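Local coordinates for A rubisco-like protein (PDB 3NWR), which is of unsettled biochemical function but belongs to the rubisco-like proteins and probably acts as a lyase or related enzyme of the RuBisCO superfamily, at residues P24-R29 and P88-R93; A28-V33 and L121-G126; A17-E22 and I94-P99; L130-P135 and F301-T306; N106-A111 and G266-Q271. All coordinates share one frame; numbering follows the deposited sequence.

Overall arrangement
Contacts 1, 2 and 3 lie within the N-terminal domain, whereas contacts 4 and 5 join that domain to the barrel domain. Contacts 1 and 2, with centres about 7 Å apart, share Ala28 and Arg29 on helix 27-37 and both touch one sulfate ion, probably from the crystallisation liquor. Contact 3, the two central strands of the sheet under this helix, lies about 13 Å from contact 1 and about 11 Å from contact 4 between centres; Asp18 ties it to both, through Arg93 and Arg133. Contacts 4 and 5 have centres about 14 Å apart, and contact 5 also reaches the second subunit. None of the five includes the carboxylated Lys195, the modification that in RuBisCO holds the catalytic magnesium.

Contact 1 of 5, residues P24-R29 and P88-R93; sequences PLDPAR and PWRRAR. With SO4 (sulfate ion), chain D.
Pro27 and Arg90 make the closest part of this contact. The ring carbon CD of Pro27 sits over the centre of one guanidinium face, 3.3 Å from CZ of Arg90, and CG of Pro27 is nearest to NE of Arg90, at 3.9 Å. The two side chains meet at about a right angle; a bend at chi3 (67°) sets NE, from which the guanidinium presents one face to CD of Pro27. Further along the strand, CB of Pro27 packs on CB of Ala92 at 3.9 Å, both residues buried. At the other end, CD of Pro24 lies 3.8 Å from CD1 of Trp89, and CA of Pro24 sends a CA-H...O contact to the carbonyl O of Pro88.

The looser side is watery: three waters lie at the edge of the Arg90 guanidinium, in its plane. One links NH1 of Arg90 to the carbonyl O of Pro24, and another joins NH1 to OD1 of Asp26. OD1 of Asp26 and NH1 of Arg90 are 4.1 Å apart, with the oxygen well out of the guanidinium plane, so only their charges interact; the direct salt bridge of Arg90 is made by NH2 with Glu66. Asp26 serves the helix instead: its OD2 accepts from N of Arg29 at 2.9 Å as an N-cap. Its N donates to O3 of the sulfate, at 2.9 Å, and NH1 of Arg29 donates to the same oxygen. The contact joins the start of helix 27-37 to strand 89-99, helix-on-sheet packing typical of the ferredoxin-like N-terminal domain of the RuBisCO family.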
# COMPACT_ATOMS: atom_id res chain seq x y z
N PRO A 24 -16.75 1.89 20.69
CA PRO A 24 -17.83 1.99 21.68
C PRO A 24 -17.27 1.71 23.08
O PRO A 24 -17.98 1.89 24.07
CB PRO A 24 -18.78 0.88 21.27
CG PRO A 24 -17.89 -0.17 20.69
CD PRO A 24 -16.75 0.58 20.01
N LEU A 25 -16.02 1.27 23.14
CA LEU A 25 -15.36 0.98 24.41
C LEU A 25 -14.68 2.24 24.95
O LEU A 25 -14.85 3.33 24.40
CB LEU A 25 -14.34 -0.16 24.24
CG LEU A 25 -14.85 -1.39 23.48
CD1 LEU A 25 -13.76 -2.45 23.35
CD2 LEU A 25 -16.09 -1.99 24.15
N ASP A 26 -13.92 2.10 26.03
CA ASP A 26 -13.20 3.23 26.61
C ASP A 26 -12.02 3.64 25.74
O ASP A 26 -11.11 2.84 25.53
CB ASP A 26 -12.69 2.85 28.00
CG ASP A 26 -11.93 3.98 28.66
OD1 ASP A 26 -12.57 4.98 29.02
OD2 ASP A 26 -10.69 3.86 28.81
N PRO A 27 -12.03 4.88 25.22
CA PRO A 27 -10.94 5.31 24.33
C PRO A 27 -9.55 5.15 24.94
O PRO A 27 -8.63 4.73 24.24
CB PRO A 27 -11.26 6.78 24.07
CG PRO A 27 -12.76 6.84 24.16
CD PRO A 27 -13.13 5.86 25.27
N ALA A 28 -9.37 5.49 26.21
CA ALA A 28 -8.05 5.39 26.82
C ALA A 28 -7.55 3.95 26.88
O ALA A 28 -6.38 3.69 26.63
CB ALA A 28 -8.05 6.01 28.22
N ARG A 29 -8.44 3.01 27.21
CA ARG A 29 -8.07 1.60 27.25
C ARG A 29 -7.68 1.12 25.86
O ARG A 29 -6.68 0.42 25.68
CB ARG A 29 -9.22 0.75 27.79
CG ARG A 29 -8.84 -0.72 27.94
CD ARG A 29 -10.06 -1.62 27.85
NE ARG A 29 -9.77 -2.81 27.06
CZ ARG A 29 -10.67 -3.43 26.30
NH1 ARG A 29 -11.91 -2.98 26.23
NH2 ARG A 29 -10.32 -4.51 25.60
N PRO A 88 -22.97 4.71 22.33
CA PRO A 88 -22.54 5.40 21.11
C PRO A 88 -21.11 5.01 20.73
O PRO A 88 -20.44 4.31 21.49
CB PRO A 88 -22.56 6.88 21.51
CG PRO A 88 -23.28 6.94 22.82
CD PRO A 88 -23.04 5.63 23.47
N TRP A 89 -20.66 5.46 19.57
CA TRP A 89 -19.31 5.16 19.12
C TRP A 89 -18.40 6.34 19.37
O TRP A 89 -18.36 7.31 18.62
CB TRP A 89 -19.33 4.69 17.66
CG TRP A 89 -19.94 3.34 17.60
CD1 TRP A 89 -19.28 2.14 17.62
CD2 TRP A 89 -21.34 3.04 17.61
NE1 TRP A 89 -20.19 1.11 17.62
CE2 TRP A 89 -21.46 1.63 17.60
CE3 TRP A 89 -22.50 3.82 17.60
CZ2 TRP A 89 -22.69 0.99 17.59
CZ3 TRP A 89 -23.73 3.17 17.58
CH2 TRP A 89 -23.81 1.78 17.58
N ARG A 90 -17.69 6.25 20.49
CA ARG A 90 -16.89 7.35 20.97
C ARG A 90 -15.70 7.62 20.05
O ARG A 90 -15.18 6.71 19.41
CB ARG A 90 -16.43 7.06 22.40
CG ARG A 90 -17.60 6.77 23.34
CD ARG A 90 -17.15 6.17 24.67
NE ARG A 90 -16.38 7.13 25.45
CZ ARG A 90 -15.94 6.90 26.68
NH1 ARG A 90 -16.18 5.74 27.27
NH2 ARG A 90 -15.24 7.83 27.32
N ARG A 91 -15.30 8.88 19.99
CA ARG A 91 -14.18 9.28 19.15
C ARG A 91 -13.14 10.00 19.98
O ARG A 91 -13.47 10.73 20.92
CB ARG A 91 -14.66 10.16 18.00
CG ARG A 91 -15.48 9.39 16.97
CD ARG A 91 -16.21 10.31 16.01
NE ARG A 91 -15.31 11.10 15.19
CZ ARG A 91 -15.11 12.41 15.34
NH1 ARG A 91 -15.75 13.08 16.29
NH2 ARG A 91 -14.26 13.04 14.54
N ALA A 92 -11.87 9.79 19.65
CA ALA A 92 -10.80 10.48 20.35
C ALA A 92 -9.58 10.68 19.47
O ALA A 92 -9.29 9.85 18.60
CB ALA A 92 -10.41 9.73 21.61
N ARG A 93 -8.89 11.79 19.69
CA ARG A 93 -7.57 12.00 19.11
C ARG A 93 -6.56 11.53 20.14
O ARG A 93 -6.65 11.89 21.31
CB ARG A 93 -7.31 13.47 18.78
CG ARG A 93 -6.00 13.68 18.00
CD ARG A 93 -5.70 15.14 17.68
NE ARG A 93 -4.40 15.27 17.02
CZ ARG A 93 -4.24 15.61 15.75
NH1 ARG A 93 -5.29 15.88 14.98
NH2 ARG A 93 -3.01 15.70 15.23
S SO4 D . -14.24 -0.93 28.24
O1 SO4 D . -14.28 -2.36 27.95
O2 SO4 D . -15.50 -0.32 27.84
O3 SO4 D . -13.14 -0.30 27.52
O4 SO4 D . -14.04 -0.74 29.67
O HOH W 1 -17.74 3.23 26.52
O HOH W 2 -20.35 3.21 24.08
O HOH W 3 -14.20 7.91 29.96
O HOH W 4 -15.33 4.55 29.72

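Contact 2 of 5, residues A28-V33 and L121-G126; sequences ARVADV and LGEVTG. With SO4 (sulfate ion), chain D.
Val30 and Val124 touch where helix 27-37 of the ferredoxin-like N-terminal domain meets the loop that leads into strand 126-133, the last strand of its sheet. Apolar packing supplies the closest approach. CG1 of Val30 lies 3.6 Å from CG1 of Val124, the two side chains crossing obliquely, and both methyls of Val30 run against CB of Glu123 as the two side chains slide past each other in opposite directions.

A separate van der Waals contact sets a methyl against a carboxylate. One turn on, Val33 and Glu123 reach toward each other tip to tip, CG1 of Val33 lying 3.8 Å from OE2 of Glu123. A bend at chi2 (87°) turns CD of the glutamate toward this valine.

Electrostatics add a looser tie. NH2 of Arg29 and OE2 of Glu123 form a long salt bridge of 3.8 Å, in which the oxygen stands well out of the guanidinium plane and no N-H points at it; the planes are 67° apart. The loop's own shape rests on backbone bonding, a type I turn from Leu121 to Val124. A second subunit reaches it too, Arg293 of that chain donating through NH2 to the carbonyl O of Val124. In the turn itself, N of Val124 is 3.2 Å from O of Leu121.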
# COMPACT_ATOMS: atom_id res chain seq x y z
N ALA A 28 -9.37 5.49 26.21
CA ALA A 28 -8.05 5.39 26.82
C ALA A 28 -7.55 3.95 26.88
O ALA A 28 -6.38 3.69 26.63
CB ALA A 28 -8.05 6.01 28.22
N ARG A 29 -8.44 3.01 27.21
CA ARG A 29 -8.07 1.60 27.25
C ARG A 29 -7.68 1.12 25.86
O ARG A 29 -6.68 0.42 25.68
CB ARG A 29 -9.22 0.75 27.79
CG ARG A 29 -8.84 -0.72 27.94
CD ARG A 29 -10.06 -1.62 27.85
NE ARG A 29 -9.77 -2.81 27.06
CZ ARG A 29 -10.67 -3.43 26.30
NH1 ARG A 29 -11.91 -2.98 26.23
NH2 ARG A 29 -10.32 -4.51 25.60
N VAL A 30 -8.48 1.52 24.87
CA VAL A 30 -8.22 1.13 23.49
C VAL A 30 -6.89 1.70 23.02
O VAL A 30 -6.12 1.01 22.35
CB VAL A 30 -9.39 1.53 22.57
CG1 VAL A 30 -9.09 1.19 21.11
CG2 VAL A 30 -10.67 0.84 23.04
N ALA A 31 -6.61 2.95 23.37
CA ALA A 31 -5.34 3.56 23.00
C ALA A 31 -4.18 2.75 23.55
O ALA A 31 -3.16 2.57 22.88
CB ALA A 31 -5.28 5.01 23.49
N ASP A 32 -4.31 2.24 24.77
CA ASP A 32 -3.21 1.47 25.32
C ASP A 32 -3.12 0.07 24.71
O ASP A 32 -2.03 -0.50 24.59
CB ASP A 32 -3.25 1.40 26.84
CG ASP A 32 -1.95 0.87 27.42
OD1 ASP A 32 -0.91 1.55 27.28
OD2 ASP A 32 -1.98 -0.23 28.00
N VAL A 33 -4.26 -0.50 24.31
CA VAL A 33 -4.25 -1.72 23.52
C VAL A 33 -3.43 -1.48 22.25
O VAL A 33 -2.56 -2.28 21.90
CB VAL A 33 -5.66 -2.18 23.15
CG1 VAL A 33 -5.60 -3.23 22.04
CG2 VAL A 33 -6.38 -2.74 24.37
N LEU A 121 -7.98 -3.89 14.58
CA LEU A 121 -8.30 -4.17 15.98
C LEU A 121 -9.79 -4.39 16.19
O LEU A 121 -10.62 -3.63 15.71
CB LEU A 121 -7.81 -3.04 16.89
CG LEU A 121 -6.30 -2.83 16.98
CD1 LEU A 121 -6.01 -1.62 17.83
CD2 LEU A 121 -5.60 -4.04 17.55
N GLY A 122 -10.12 -5.44 16.95
CA GLY A 122 -11.50 -5.74 17.25
C GLY A 122 -12.15 -4.65 18.09
O GLY A 122 -13.37 -4.52 18.11
N GLU A 123 -11.32 -3.86 18.77
CA GLU A 123 -11.82 -2.80 19.64
C GLU A 123 -12.36 -1.59 18.90
O GLU A 123 -13.12 -0.80 19.47
CB GLU A 123 -10.72 -2.33 20.60
CG GLU A 123 -10.36 -3.32 21.69
CD GLU A 123 -9.31 -4.31 21.26
OE1 GLU A 123 -8.92 -4.32 20.07
OE2 GLU A 123 -8.86 -5.10 22.12
N VAL A 124 -11.98 -1.41 17.64
CA VAL A 124 -12.25 -0.15 16.95
C VAL A 124 -13.24 -0.22 15.79
O VAL A 124 -13.31 -1.22 15.06
CB VAL A 124 -10.95 0.52 16.45
CG1 VAL A 124 -9.97 0.70 17.61
CG2 VAL A 124 -10.32 -0.30 15.32
N THR A 125 -13.99 0.86 15.62
CA THR A 125 -14.86 1.03 14.46
C THR A 125 -14.35 2.19 13.60
O THR A 125 -15.02 2.65 12.68
CB THR A 125 -16.33 1.27 14.88
OG1 THR A 125 -16.41 2.36 15.81
CG2 THR A 125 -16.88 0.01 15.52
N GLY A 126 -13.14 2.65 13.91
CA GLY A 126 -12.46 3.68 13.15
C GLY A 126 -11.04 3.83 13.67
O GLY A 126 -10.81 3.82 14.88
S SO4 D . -14.24 -0.93 28.24
O1 SO4 D . -14.28 -2.36 27.95
O2 SO4 D . -15.50 -0.32 27.84
O3 SO4 D . -13.14 -0.30 27.52
O4 SO4 D . -14.04 -0.74 29.67

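Contact 3 of 5, residues A17-E22 and I94-P99; sequences ADYLIE and ITLSFP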
# COMPACT_ATOMS: atom_id res chain seq x y z
N ALA A 17 3.21 9.46 17.08
CA ALA A 17 2.21 9.26 16.05
C ALA A 17 0.85 9.65 16.61
O ALA A 17 0.48 9.22 17.70
CB ALA A 17 2.20 7.80 15.62
N ASP A 18 0.11 10.47 15.86
CA ASP A 18 -1.22 10.91 16.27
C ASP A 18 -2.27 10.13 15.49
O ASP A 18 -2.11 9.92 14.28
CB ASP A 18 -1.43 12.40 15.98
CG ASP A 18 -0.58 13.30 16.86
OD1 ASP A 18 0.05 12.81 17.82
OD2 ASP A 18 -0.57 14.52 16.60
N TYR A 19 -3.34 9.71 16.17
CA TYR A 19 -4.44 8.99 15.54
C TYR A 19 -5.78 9.59 15.89
O TYR A 19 -5.93 10.25 16.92
CB TYR A 19 -4.48 7.52 16.00
CG TYR A 19 -3.20 6.77 15.76
CD1 TYR A 19 -3.07 5.95 14.65
CD2 TYR A 19 -2.14 6.88 16.64
CE1 TYR A 19 -1.89 5.25 14.42
CE2 TYR A 19 -0.96 6.19 16.42
CZ TYR A 19 -0.84 5.39 15.31
OH TYR A 19 0.33 4.71 15.09
N LEU A 20 -6.76 9.35 15.02
CA LEU A 20 -8.16 9.51 15.37
C LEU A 20 -8.73 8.11 15.50
O LEU A 20 -8.67 7.32 14.55
CB LEU A 20 -8.90 10.27 14.26
CG LEU A 20 -10.43 10.19 14.30
CD1 LEU A 20 -10.98 10.97 15.49
CD2 LEU A 20 -11.03 10.72 13.00
N ILE A 21 -9.27 7.77 16.67
CA ILE A 21 -9.86 6.45 16.84
C ILE A 21 -11.34 6.55 17.17
O ILE A 21 -11.82 7.59 17.63
CB ILE A 21 -9.14 5.61 17.91
CG1 ILE A 21 -9.32 6.24 19.30
CG2 ILE A 21 -7.68 5.45 17.55
CD1 ILE A 21 -8.90 5.30 20.44
N GLU A 22 -12.06 5.48 16.88
CA GLU A 22 -13.49 5.40 17.17
C GLU A 22 -13.76 4.04 17.77
O GLU A 22 -13.30 3.02 17.25
CB GLU A 22 -14.29 5.59 15.89
CG GLU A 22 -15.81 5.58 16.08
CD GLU A 22 -16.53 5.56 14.74
OE1 GLU A 22 -16.40 6.55 13.98
OE2 GLU A 22 -17.20 4.55 14.46
N ILE A 94 -5.60 10.71 19.71
CA ILE A 94 -4.61 10.19 20.64
C ILE A 94 -3.21 10.38 20.09
O ILE A 94 -3.02 10.51 18.88
CB ILE A 94 -4.85 8.71 20.97
CG1 ILE A 94 -4.56 7.84 19.74
CG2 ILE A 94 -6.27 8.49 21.49
CD1 ILE A 94 -4.59 6.36 20.03
N THR A 95 -2.23 10.42 20.98
CA THR A 95 -0.84 10.44 20.56
C THR A 95 -0.13 9.27 21.21
O THR A 95 -0.22 9.08 22.43
CB THR A 95 -0.12 11.74 20.99
OG1 THR A 95 -0.72 12.86 20.33
CG2 THR A 95 1.36 11.67 20.64
N LEU A 96 0.56 8.47 20.40
CA LEU A 96 1.41 7.40 20.90
C LEU A 96 2.88 7.78 20.79
O LEU A 96 3.29 8.46 19.84
CB LEU A 96 1.17 6.09 20.15
CG LEU A 96 -0.25 5.54 20.18
CD1 LEU A 96 -0.29 4.16 19.52
CD2 LEU A 96 -0.76 5.47 21.60
N SER A 97 3.68 7.33 21.76
CA SER A 97 5.12 7.50 21.73
C SER A 97 5.78 6.14 21.56
O SER A 97 5.53 5.23 22.35
CB SER A 97 5.60 8.15 23.03
OG SER A 97 7.01 8.34 23.04
N PHE A 98 6.61 6.00 20.53
CA PHE A 98 7.27 4.74 20.21
C PHE A 98 8.77 4.83 20.43
O PHE A 98 9.40 5.77 19.95
CB PHE A 98 7.04 4.38 18.74
CG PHE A 98 5.66 3.85 18.44
CD1 PHE A 98 4.66 4.70 17.97
CD2 PHE A 98 5.38 2.50 18.60
CE1 PHE A 98 3.40 4.20 17.68
CE2 PHE A 98 4.11 2.00 18.32
CZ PHE A 98 3.13 2.85 17.87
N PRO A 99 9.36 3.84 21.12
CA PRO A 99 10.83 3.83 21.26
C PRO A 99 11.51 3.48 19.94
O PRO A 99 11.22 2.43 19.35
CB PRO A 99 11.08 2.72 22.30
CG PRO A 99 9.76 2.41 22.90
CD PRO A 99 8.73 2.75 21.87
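OD1 of Asp18 is held by two groups: OG1 of Thr95 donates to it across the strands at 2.6 Å, and NH2 of Arg133, from the neighbouring strand 126-133, forms a salt bridge with it. The threonine oxygen approaches from above the carboxylate plane, 53° out of it, while the two side chains lie side by side and point the same way. The second carboxylate oxygen, OD2, pairs with NH2 of Arg93.

Asp18 and Thr95 form an antiparallel non-hydrogen-bonded pair, flanked by two hydrogen-bonded pairs. Ala17 and Leu96 exchange bonds in both directions, N of Leu96 to O of Ala17 measuring 2.8 Å. Tyr19 and Ile94 do the same, N of Tyr19 to O of Ile94 being 2.8 Å. A CA-H...O contact, from CA of Asp18 to O of Ile94 at 3.2 Å, fills in between.

The other face carries Ala17, Tyr19, Ile94 and Leu96. Ile94 has its CG1 in the crowded position between N and the carbonyl carbon (chi1 68°), which sets it 3.8 Å from CB of Tyr19. Further out, CE2 of Tyr19 lies 3.8 Å from CD1 of Leu96, the side chains crossing at about a right angle, and the phenol OH finds its hydrogen-bond partner in O of Val114. Met34 and Ala31 of helix 27-37 cover Ile94. The central strands of this ferredoxin-like sheet therefore separate their chemistry: an apolar face under the helix, and a face where a buried carboxylate is paired with two arginines, which would probably favour its charged form.

Contact 4 of 5, residues L130-P135 and F301-T306; sequences LSLRLP and FQAYQT
Gln302 reaches from the helix to the strand and meets Ser131 and Leu132. Its CB faces the carbonyl O of Leu130 at 3.7 Å. CG, anti to the backbone N (chi1 -161°), comes near CB of Ser131, and a bend at chi2 (-70°) brings CD closer to that same carbon, at 3.8 Å. At the tip, OE1 accepts from N of Leu132 at 2.9 Å with an N-H...O angle of 159°, the donor being tilted from the amide carbonyl plane; OE1 of Gln302 also lies 3.1 Å from CA of Ser131. NE2 donates to a water that in turn donates to the carbonyl O of Leu132 and to OG1 of Thr306. The glutamine thus serves both backbone groups of Leu132, one directly and one through the water.

The strand is an edge of the ferredoxin-like N-terminal sheet within this chain, and the helix belongs to the barrel domain, so this contact crosses the boundary between the two RuBisCO-family domains. Leu130 and Ser131 form a classic bulge opposite Asp18 on the sheet side.

The rest of the contact is apolar. CG of Leu132 lies 4.1 Å from CB of Ala303, and CD1 of Leu132 reaches CG2 of Thr306. CB of Ala303 is 3.9 Å from CA of Ser131. Within the helix, OG1 of Thr306 donates to O of Gln302 at 2.7 Å, an oxygen that N of Thr306 and NE2 of Gln305 grip as well.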
# COMPACT_ATOMS: atom_id res chain seq x y z
N LEU A 130 -2.98 10.14 11.67
CA LEU A 130 -3.05 11.54 11.24
C LEU A 130 -1.69 12.16 10.93
O LEU A 130 -1.53 12.88 9.94
CB LEU A 130 -3.72 12.39 12.33
CG LEU A 130 -5.07 11.88 12.83
CD1 LEU A 130 -5.55 12.76 13.99
CD2 LEU A 130 -6.08 11.87 11.70
N SER A 131 -0.71 11.91 11.79
CA SER A 131 0.55 12.61 11.66
C SER A 131 1.67 11.88 12.41
O SER A 131 1.41 11.04 13.27
CB SER A 131 0.42 14.05 12.17
OG SER A 131 0.02 14.04 13.53
N LEU A 132 2.91 12.21 12.04
CA LEU A 132 4.10 11.63 12.65
C LEU A 132 5.07 12.75 13.00
O LEU A 132 5.15 13.76 12.30
CB LEU A 132 4.80 10.68 11.69
CG LEU A 132 4.03 9.41 11.33
CD1 LEU A 132 4.68 8.71 10.14
CD2 LEU A 132 3.98 8.49 12.53
N ARG A 133 5.82 12.55 14.09
CA ARG A 133 6.90 13.46 14.43
C ARG A 133 8.16 12.66 14.73
O ARG A 133 8.18 11.85 15.65
CB ARG A 133 6.52 14.33 15.63
CG ARG A 133 5.48 15.38 15.31
CD ARG A 133 5.08 16.16 16.55
NE ARG A 133 4.40 15.31 17.52
CZ ARG A 133 3.13 14.93 17.40
NH1 ARG A 133 2.41 15.33 16.36
NH2 ARG A 133 2.58 14.15 18.32
N LEU A 134 9.19 12.89 13.93
CA LEU A 134 10.45 12.18 14.07
C LEU A 134 11.57 13.14 14.46
O LEU A 134 11.61 14.27 13.97
CB LEU A 134 10.82 11.50 12.74
CG LEU A 134 10.19 10.13 12.42
CD1 LEU A 134 8.67 10.17 12.44
CD2 LEU A 134 10.67 9.61 11.08
N PRO A 135 12.49 12.70 15.32
CA PRO A 135 13.67 13.52 15.62
C PRO A 135 14.54 13.64 14.39
O PRO A 135 14.60 12.71 13.58
CB PRO A 135 14.42 12.71 16.69
CG PRO A 135 13.44 11.70 17.21
CD PRO A 135 12.48 11.43 16.08
N PHE A 301 -2.48 12.84 4.96
CA PHE A 301 -1.32 13.08 4.11
C PHE A 301 -0.06 13.40 4.92
O PHE A 301 1.03 12.99 4.55
CB PHE A 301 -1.60 14.20 3.10
CG PHE A 301 -0.52 14.38 2.06
CD1 PHE A 301 -0.46 13.56 0.93
CD2 PHE A 301 0.42 15.38 2.21
CE1 PHE A 301 0.54 13.74 -0.03
CE2 PHE A 301 1.42 15.57 1.26
CZ PHE A 301 1.47 14.75 0.13
N GLN A 302 -0.19 14.12 6.03
CA GLN A 302 1.00 14.49 6.80
C GLN A 302 1.83 13.25 7.14
O GLN A 302 3.06 13.24 6.96
CB GLN A 302 0.59 15.21 8.09
CG GLN A 302 1.68 16.03 8.74
CD GLN A 302 2.78 15.19 9.36
OE1 GLN A 302 2.57 14.04 9.78
NE2 GLN A 302 3.98 15.76 9.41
N ALA A 303 1.16 12.21 7.61
CA ALA A 303 1.83 10.97 7.98
C ALA A 303 2.35 10.24 6.73
O ALA A 303 3.51 9.79 6.70
CB ALA A 303 0.89 10.06 8.76
N TYR A 304 1.49 10.11 5.73
CA TYR A 304 1.83 9.45 4.48
C TYR A 304 3.09 10.05 3.85
O TYR A 304 4.03 9.33 3.48
CB TYR A 304 0.64 9.59 3.52
CG TYR A 304 0.79 8.95 2.16
CD1 TYR A 304 0.72 7.56 2.00
CD2 TYR A 304 0.95 9.74 1.02
CE1 TYR A 304 0.85 6.98 0.73
CE2 TYR A 304 1.07 9.17 -0.24
CZ TYR A 304 1.01 7.80 -0.37
OH TYR A 304 1.11 7.26 -1.64
N GLN A 305 3.10 11.37 3.72
CA GLN A 305 4.22 12.07 3.08
C GLN A 305 5.48 12.03 3.95
O GLN A 305 6.59 12.06 3.43
CB GLN A 305 3.84 13.51 2.70
CG GLN A 305 3.56 14.44 3.89
CD GLN A 305 4.73 15.34 4.24
OE1 GLN A 305 5.38 15.91 3.37
NE2 GLN A 305 4.98 15.50 5.55
N THR A 306 5.31 11.93 5.27
CA THR A 306 6.47 11.72 6.13
C THR A 306 7.16 10.41 5.78
O THR A 306 8.37 10.38 5.50
CB THR A 306 6.08 11.72 7.62
OG1 THR A 306 5.58 13.01 7.98
CG2 THR A 306 7.30 11.40 8.47
O HOH W 5 6.61 14.50 10.05

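Contact 5 of 5, residues N106-A111 and G266-Q271; sequences NLPTLA and GFSAIQ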
# COMPACT_ATOMS: atom_id res chain seq x y z
N ASN A 106 14.52 1.37 9.75
CA ASN A 106 13.89 0.40 8.88
C ASN A 106 12.54 0.97 8.44
O ASN A 106 11.56 0.94 9.20
CB ASN A 106 13.70 -0.90 9.67
CG ASN A 106 13.24 -2.07 8.80
OD1 ASN A 106 12.21 -1.99 8.13
ND2 ASN A 106 14.00 -3.16 8.82
N LEU A 107 12.50 1.50 7.22
CA LEU A 107 11.32 2.23 6.73
C LEU A 107 10.06 1.37 6.65
O LEU A 107 9.02 1.76 7.20
CB LEU A 107 11.63 2.92 5.40
CG LEU A 107 10.52 3.81 4.83
CD1 LEU A 107 9.95 4.77 5.88
CD2 LEU A 107 11.06 4.60 3.63
N PRO A 108 10.11 0.21 5.98
CA PRO A 108 8.86 -0.56 5.94
C PRO A 108 8.41 -1.10 7.31
O PRO A 108 7.21 -1.23 7.55
CB PRO A 108 9.17 -1.68 4.94
CG PRO A 108 10.68 -1.83 4.97
CD PRO A 108 11.19 -0.41 5.18
N THR A 109 9.33 -1.39 8.22
CA THR A 109 8.91 -1.80 9.55
C THR A 109 8.41 -0.62 10.39
O THR A 109 7.53 -0.79 11.23
CB THR A 109 9.99 -2.63 10.26
OG1 THR A 109 10.24 -3.79 9.46
CG2 THR A 109 9.51 -3.09 11.65
N LEU A 110 8.91 0.58 10.11
CA LEU A 110 8.33 1.78 10.70
C LEU A 110 6.85 1.85 10.31
O LEU A 110 5.98 2.08 11.16
CB LEU A 110 9.09 3.02 10.23
CG LEU A 110 8.46 4.37 10.60
CD1 LEU A 110 8.27 4.47 12.10
CD2 LEU A 110 9.29 5.54 10.08
N ALA A 111 6.55 1.63 9.04
CA ALA A 111 5.15 1.61 8.60
C ALA A 111 4.34 0.49 9.27
O ALA A 111 3.18 0.69 9.63
CB ALA A 111 5.05 1.52 7.08
N GLY A 266 6.51 0.22 -3.36
CA GLY A 266 6.82 -0.03 -1.96
C GLY A 266 8.02 0.72 -1.42
O GLY A 266 8.95 1.05 -2.16
N PHE A 267 8.01 0.96 -0.11
CA PHE A 267 9.14 1.66 0.52
C PHE A 267 10.45 0.92 0.27
O PHE A 267 11.48 1.54 0.03
CB PHE A 267 8.93 1.78 2.03
CG PHE A 267 7.72 2.59 2.44
CD1 PHE A 267 7.67 3.95 2.18
CD2 PHE A 267 6.65 1.99 3.10
CE1 PHE A 267 6.57 4.73 2.56
CE2 PHE A 267 5.54 2.75 3.50
CZ PHE A 267 5.50 4.12 3.23
N SER A 268 10.42 -0.42 0.34
CA SER A 268 11.64 -1.21 0.19
C SER A 268 12.29 -0.99 -1.17
O SER A 268 13.52 -0.84 -1.28
CB SER A 268 11.32 -2.70 0.37
OG SER A 268 10.85 -2.94 1.67
N ALA A 269 11.48 -0.99 -2.22
CA ALA A 269 11.99 -0.79 -3.57
C ALA A 269 12.45 0.64 -3.79
O ALA A 269 13.52 0.88 -4.37
CB ALA A 269 10.93 -1.16 -4.61
N ILE A 270 11.64 1.60 -3.36
CA ILE A 270 11.97 2.99 -3.65
C ILE A 270 13.23 3.45 -2.92
O ILE A 270 14.06 4.16 -3.51
CB ILE A 270 10.78 3.93 -3.40
CG1 ILE A 270 9.60 3.57 -4.31
CG2 ILE A 270 11.21 5.39 -3.58
CD1 ILE A 270 9.89 3.62 -5.81
N GLN A 271 13.40 3.05 -1.67
CA GLN A 271 14.61 3.44 -0.94
C GLN A 271 15.85 2.88 -1.65
O GLN A 271 16.86 3.58 -1.79
CB GLN A 271 14.55 3.03 0.53
CG GLN A 271 15.78 3.51 1.29
CD GLN A 271 15.72 3.27 2.78
OE1 GLN A 271 14.75 2.74 3.31
NE2 GLN A 271 16.78 3.68 3.47
O HOH W 6 14.82 1.41 5.59
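Phe267 pushes its ring at the hollow bounded by Leu107, Pro108 and Ala111, residues spanning one turn of the facing helix. Leu107 stands at one end: its CD2 lies 3.7 Å from CD1 of the ring, and its CG is 3.8 Å from CB of Phe267, so the leucine lies across the CB end of the aromatic side chain, the two crossing at about a right angle. CG of Leu107 is anti to the backbone N (chi1 -175°), which directs the branch across to the phenylalanine. At the other end, CB of Ala111 meets CE2 of Phe267 at 3.8 Å.

The helix segments run roughly antiparallel, at 151°, with axes 10.0 Å apart. One, 107-114, belongs to the ferredoxin-like N-terminal domain; the other, 267-276, belongs to the TIM-barrel domain, so the wedge lies across the boundary between the domains. Trp308 of the barrel meets the ring of Phe267 as well.

Beside the wedge, the ring of Pro108 rests on Ser268, CG lying 3.5 Å from OG. That hydroxyl finds its hydrogen-bond partner in the carbonyl O of Asp238 of the second subunit. At the start of helix 107-114, Asn106 caps through OD1, which takes both N and OG1 of Thr109 from one face of its plane. A water accepting from N of Leu107 lies 2.6 Å from OE1 of Gln271, whose extended chain also brings OE1 to 3.8 Å from CB of Leu107.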